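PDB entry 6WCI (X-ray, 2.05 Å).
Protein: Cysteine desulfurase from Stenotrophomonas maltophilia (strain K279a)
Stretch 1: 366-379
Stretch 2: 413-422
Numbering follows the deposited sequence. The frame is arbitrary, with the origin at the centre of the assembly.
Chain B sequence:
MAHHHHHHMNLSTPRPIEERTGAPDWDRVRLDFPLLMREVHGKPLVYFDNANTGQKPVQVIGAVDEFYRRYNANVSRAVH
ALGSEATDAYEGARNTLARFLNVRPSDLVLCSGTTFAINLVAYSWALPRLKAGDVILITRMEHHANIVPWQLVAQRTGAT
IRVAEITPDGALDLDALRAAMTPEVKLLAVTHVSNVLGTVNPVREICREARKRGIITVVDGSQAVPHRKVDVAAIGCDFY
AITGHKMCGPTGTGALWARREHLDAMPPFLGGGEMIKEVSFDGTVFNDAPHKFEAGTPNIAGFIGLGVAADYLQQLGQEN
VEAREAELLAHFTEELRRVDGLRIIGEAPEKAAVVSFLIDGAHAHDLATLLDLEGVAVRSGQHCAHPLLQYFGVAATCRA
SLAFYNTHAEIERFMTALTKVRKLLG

Stretch 1 366-379: DLATLLDLEGVAVR
Stretch 2 413-422: RFMTALTKVR

Residues 366-373 continue a helix that begins earlier in the chain, as does the helix of 413-422. The two axes approach to 9.6 Å, with N-to-C directions 120° apart. The register is set by CA-CA distances of 6.3 Å for Leu370-Val421, 6.4 Å for Glu374-Ala417 and 6.9 Å for Val376-Phe414, so the first stretch ascends as the second descends.

The first helix closes in a Schellman motif. Val376 N donates to Leu371 O (3.0 Å) and Gly375 N to Asp372 O (2.7 Å), while Gly375 adopts phi/psi of 90/-3. At these angles a CB would be jammed against the carbonyl O of Glu374, which calls for glycine. The turn leads into an extended segment, with Val376 at -87/126 and Val378 at -131/178, whose side chains both point toward the second helix while that of Ala377 points away.

Apolar packing dominates the 494 Å² buried between the stretches, and no direct hydrogen bond crosses. Leu371 (chi1 m, chi2 t) is the knob in a hole formed by Phe414, Ala417, Leu418 and Val421. Its CB points sideways, but the branched end reaches in: Leu371 CD2 lies 4.0 Å from Ala417 CB, 3.9 Å from Leu418 N and 4.1 Å from Val421 CG2. The small Ala417 side chain, pointing toward the first stretch, also has its CB 3.8 Å from Glu374 CB and 4.1 Å from Val376 CG2, its single methyl fitting this close backbone approach.

Val421 (chi1 161°, t) has the largest covered area, and its two methyls spread across successive turns of the first helix. Val421 CG1 contacts Leu370 CB at 3.6 Å and Leu367 CD2 at 4.1 Å; Val421 CG2 lies 4.2 Å from Glu374 CG. Leu367 and Leu370 share the m,t rotamer. Leu418 (t,p) adds a looser contact, Leu418 CD1 lying 4.5 Å from Leu367 CD2.

Aromatic packing completes the apolar surface. Phe414 (chi1 173°, chi2 -84°) brings the end of its side chain nearer the first stretch, against Val376 and Val378. Val378 CG1 (chi1 m) meets the ring edge, near its plane, 3.9 Å from Phe414 CE2. Val376 CG1 (chi1 t) approaches obliquely, 3.6 Å from Phe414 CD2, as does Leu371 CD1, 4.3 Å from Phe414 CE2.

A water supplies the polar link, its O donating to Glu374 O (3.1 Å) and accepting from Arg413 NH2 (2.8 Å). Arg413 (m,t,p; chi4 81°) starts sideways, and its long chain brings the guanidinium nearer the turn. Glu374 (chi1 m, chi2 m, chi3 -66°) contributes its aliphatic CB and CG to the packing.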

# COMPACT_ATOMS: atom_id res chain seq x y z
N ASP B 366 -23.79 -21.73 7.90
CA ASP B 366 -23.83 -22.64 9.04
C ASP B 366 -22.72 -23.67 8.98
O ASP B 366 -22.20 -24.08 10.02
CB ASP B 366 -25.20 -23.32 9.11
CG ASP B 366 -26.30 -22.36 9.52
OD1 ASP B 366 -26.10 -21.63 10.52
OD2 ASP B 366 -27.34 -22.31 8.83
N LEU B 367 -22.33 -24.10 7.77
CA LEU B 367 -21.20 -25.00 7.64
C LEU B 367 -19.91 -24.35 8.16
O LEU B 367 -19.17 -24.95 8.94
CB LEU B 367 -21.03 -25.44 6.19
CG LEU B 367 -22.10 -26.36 5.60
CD1 LEU B 367 -21.75 -26.72 4.16
CD2 LEU B 367 -22.28 -27.63 6.45
N ALA B 368 -19.65 -23.10 7.75
CA ALA B 368 -18.42 -22.44 8.19
C ALA B 368 -18.43 -22.20 9.70
O ALA B 368 -17.43 -22.46 10.38
CB ALA B 368 -18.22 -21.11 7.45
N THR B 369 -19.55 -21.71 10.23
CA THR B 369 -19.61 -21.37 11.65
C THR B 369 -19.32 -22.58 12.53
O THR B 369 -18.55 -22.48 13.49
CB THR B 369 -20.98 -20.78 11.99
OG1 THR B 369 -21.24 -19.67 11.13
CG2 THR B 369 -21.01 -20.32 13.43
N LEU B 370 -19.91 -23.72 12.20
CA LEU B 370 -19.70 -24.93 12.98
C LEU B 370 -18.37 -25.60 12.68
O LEU B 370 -17.78 -26.22 13.57
CB LEU B 370 -20.84 -25.92 12.73
CG LEU B 370 -22.21 -25.38 13.12
CD1 LEU B 370 -23.32 -26.32 12.69
CD2 LEU B 370 -22.24 -25.14 14.63
N LEU B 371 -17.88 -25.50 11.44
CA LEU B 371 -16.57 -26.08 11.15
C LEU B 371 -15.49 -25.37 11.97
O LEU B 371 -14.57 -26.02 12.48
CB LEU B 371 -16.26 -26.01 9.66
CG LEU B 371 -16.92 -27.06 8.77
CD1 LEU B 371 -16.65 -26.81 7.30
CD2 LEU B 371 -16.48 -28.47 9.17
N ASP B 372 -15.61 -24.05 12.12
CA ASP B 372 -14.66 -23.30 12.95
C ASP B 372 -14.65 -23.81 14.38
O ASP B 372 -13.59 -23.88 15.01
CB ASP B 372 -14.98 -21.82 12.92
CG ASP B 372 -14.15 -21.03 13.92
OD1 ASP B 372 -12.94 -20.84 13.67
OD2 ASP B 372 -14.71 -20.63 14.96
N LEU B 373 -15.82 -24.18 14.91
CA LEU B 373 -15.86 -24.73 16.27
C LEU B 373 -15.11 -26.05 16.37
O LEU B 373 -14.75 -26.46 17.48
CB LEU B 373 -17.31 -24.91 16.72
CG LEU B 373 -18.10 -23.61 16.91
CD1 LEU B 373 -19.53 -23.89 17.33
CD2 LEU B 373 -17.41 -22.69 17.92
N GLU B 374 -14.87 -26.71 15.25
CA GLU B 374 -14.00 -27.88 15.20
C GLU B 374 -12.55 -27.50 14.89
O GLU B 374 -11.70 -28.39 14.76
CB GLU B 374 -14.52 -28.88 14.17
CG GLU B 374 -15.98 -29.30 14.40
CD GLU B 374 -16.18 -30.11 15.67
OE1 GLU B 374 -15.66 -31.24 15.74
OE2 GLU B 374 -16.85 -29.61 16.60
N GLY B 375 -12.24 -26.21 14.80
CA GLY B 375 -10.91 -25.76 14.46
C GLY B 375 -10.66 -25.58 12.98
O GLY B 375 -9.57 -25.13 12.60
N VAL B 376 -11.64 -25.91 12.13
CA VAL B 376 -11.47 -25.84 10.68
C VAL B 376 -11.82 -24.44 10.22
O VAL B 376 -12.92 -23.93 10.49
CB VAL B 376 -12.36 -26.88 9.97
CG1 VAL B 376 -12.22 -26.71 8.47
CG2 VAL B 376 -11.98 -28.29 10.39
N ALA B 377 -10.91 -23.81 9.50
CA ALA B 377 -11.14 -22.48 8.94
C ALA B 377 -11.44 -22.62 7.45
O ALA B 377 -10.58 -23.03 6.67
CB ALA B 377 -9.93 -21.57 9.17
N VAL B 378 -12.68 -22.32 7.08
CA VAL B 378 -13.06 -22.16 5.68
C VAL B 378 -13.84 -20.86 5.57
O VAL B 378 -14.09 -20.17 6.55
CB VAL B 378 -13.90 -23.35 5.15
CG1 VAL B 378 -13.13 -24.65 5.29
CG2 VAL B 378 -15.22 -23.43 5.88
N ARG B 379 -14.23 -20.53 4.34
CA ARG B 379 -14.95 -19.30 4.07
C ARG B 379 -16.24 -19.64 3.33
O ARG B 379 -16.21 -20.38 2.34
CB ARG B 379 -14.10 -18.36 3.22
CG ARG B 379 -14.78 -17.07 2.83
CD ARG B 379 -15.22 -16.29 4.06
NE ARG B 379 -15.48 -14.89 3.76
CZ ARG B 379 -16.27 -14.11 4.50
NH1 ARG B 379 -16.87 -14.61 5.58
NH2 ARG B 379 -16.46 -12.84 4.17
N ARG B 413 -9.05 -35.30 8.91
CA ARG B 413 -9.65 -34.61 10.05
C ARG B 413 -10.79 -33.70 9.60
O ARG B 413 -11.80 -33.55 10.30
CB ARG B 413 -8.60 -33.78 10.78
CG ARG B 413 -7.47 -34.57 11.41
CD ARG B 413 -6.61 -33.67 12.29
NE ARG B 413 -7.43 -32.88 13.21
CZ ARG B 413 -7.91 -33.34 14.35
NH1 ARG B 413 -7.63 -34.58 14.73
NH2 ARG B 413 -8.66 -32.57 15.13
N PHE B 414 -10.64 -33.06 8.44
CA PHE B 414 -11.68 -32.18 7.91
C PHE B 414 -12.97 -32.97 7.64
O PHE B 414 -14.06 -32.55 8.04
CB PHE B 414 -11.17 -31.51 6.63
CG PHE B 414 -12.22 -30.71 5.90
CD1 PHE B 414 -13.10 -31.32 5.02
CD2 PHE B 414 -12.29 -29.33 6.07
CE1 PHE B 414 -14.05 -30.57 4.35
CE2 PHE B 414 -13.23 -28.58 5.40
CZ PHE B 414 -14.12 -29.20 4.54
N MET B 415 -12.86 -34.09 6.94
CA MET B 415 -14.05 -34.84 6.57
C MET B 415 -14.78 -35.36 7.79
O MET B 415 -16.02 -35.45 7.78
CB MET B 415 -13.66 -35.99 5.65
CG MET B 415 -12.85 -35.54 4.47
SD MET B 415 -13.87 -34.69 3.26
CE MET B 415 -12.62 -33.96 2.19
N THR B 416 -14.05 -35.69 8.86
CA THR B 416 -14.68 -36.09 10.10
C THR B 416 -15.44 -34.92 10.73
O THR B 416 -16.54 -35.10 11.26
CB THR B 416 -13.63 -36.65 11.06
OG1 THR B 416 -13.23 -37.96 10.61
CG2 THR B 416 -14.17 -36.73 12.49
N ALA B 417 -14.86 -33.72 10.67
CA ALA B 417 -15.56 -32.55 11.17
C ALA B 417 -16.77 -32.22 10.30
O ALA B 417 -17.81 -31.78 10.81
CB ALA B 417 -14.61 -31.36 11.23
N LEU B 418 -16.65 -32.41 8.99
CA LEU B 418 -17.79 -32.17 8.10
C LEU B 418 -18.93 -33.14 8.43
O LEU B 418 -20.09 -32.73 8.53
CB LEU B 418 -17.36 -32.31 6.64
CG LEU B 418 -18.47 -32.07 5.61
CD1 LEU B 418 -19.10 -30.71 5.82
CD2 LEU B 418 -17.95 -32.23 4.19
N THR B 419 -18.61 -34.42 8.60
CA THR B 419 -19.63 -35.40 8.96
C THR B 419 -20.26 -35.06 10.31
O THR B 419 -21.48 -35.11 10.47
CB THR B 419 -19.03 -36.81 8.98
OG1 THR B 419 -18.46 -37.11 7.70
CG2 THR B 419 -20.09 -37.84 9.31
N LYS B 420 -19.43 -34.67 11.28
CA LYS B 420 -19.95 -34.23 12.57
C LYS B 420 -20.88 -33.03 12.41
O LYS B 420 -21.93 -32.96 13.05
CB LYS B 420 -18.80 -33.89 13.52
N VAL B 421 -20.51 -32.10 11.54
CA VAL B 421 -21.26 -30.85 11.42
C VAL B 421 -22.50 -31.04 10.57
O VAL B 421 -23.57 -30.49 10.88
CB VAL B 421 -20.34 -29.75 10.86
CG1 VAL B 421 -21.16 -28.60 10.29
CG2 VAL B 421 -19.40 -29.27 11.94
N ARG B 422 -22.39 -31.82 9.49
CA ARG B 422 -23.56 -32.14 8.67
C ARG B 422 -24.65 -32.81 9.51
O ARG B 422 -25.83 -32.46 9.39
CB ARG B 422 -23.15 -33.03 7.50
CG ARG B 422 -24.01 -32.90 6.24
CD ARG B 422 -24.86 -34.14 6.01
NE ARG B 422 -25.55 -34.09 4.71
CZ ARG B 422 -26.65 -33.38 4.47
NH1 ARG B 422 -27.18 -32.65 5.44
NH2 ARG B 422 -27.21 -33.40 3.26
O HOH W 1 -8.98 -29.88 14.55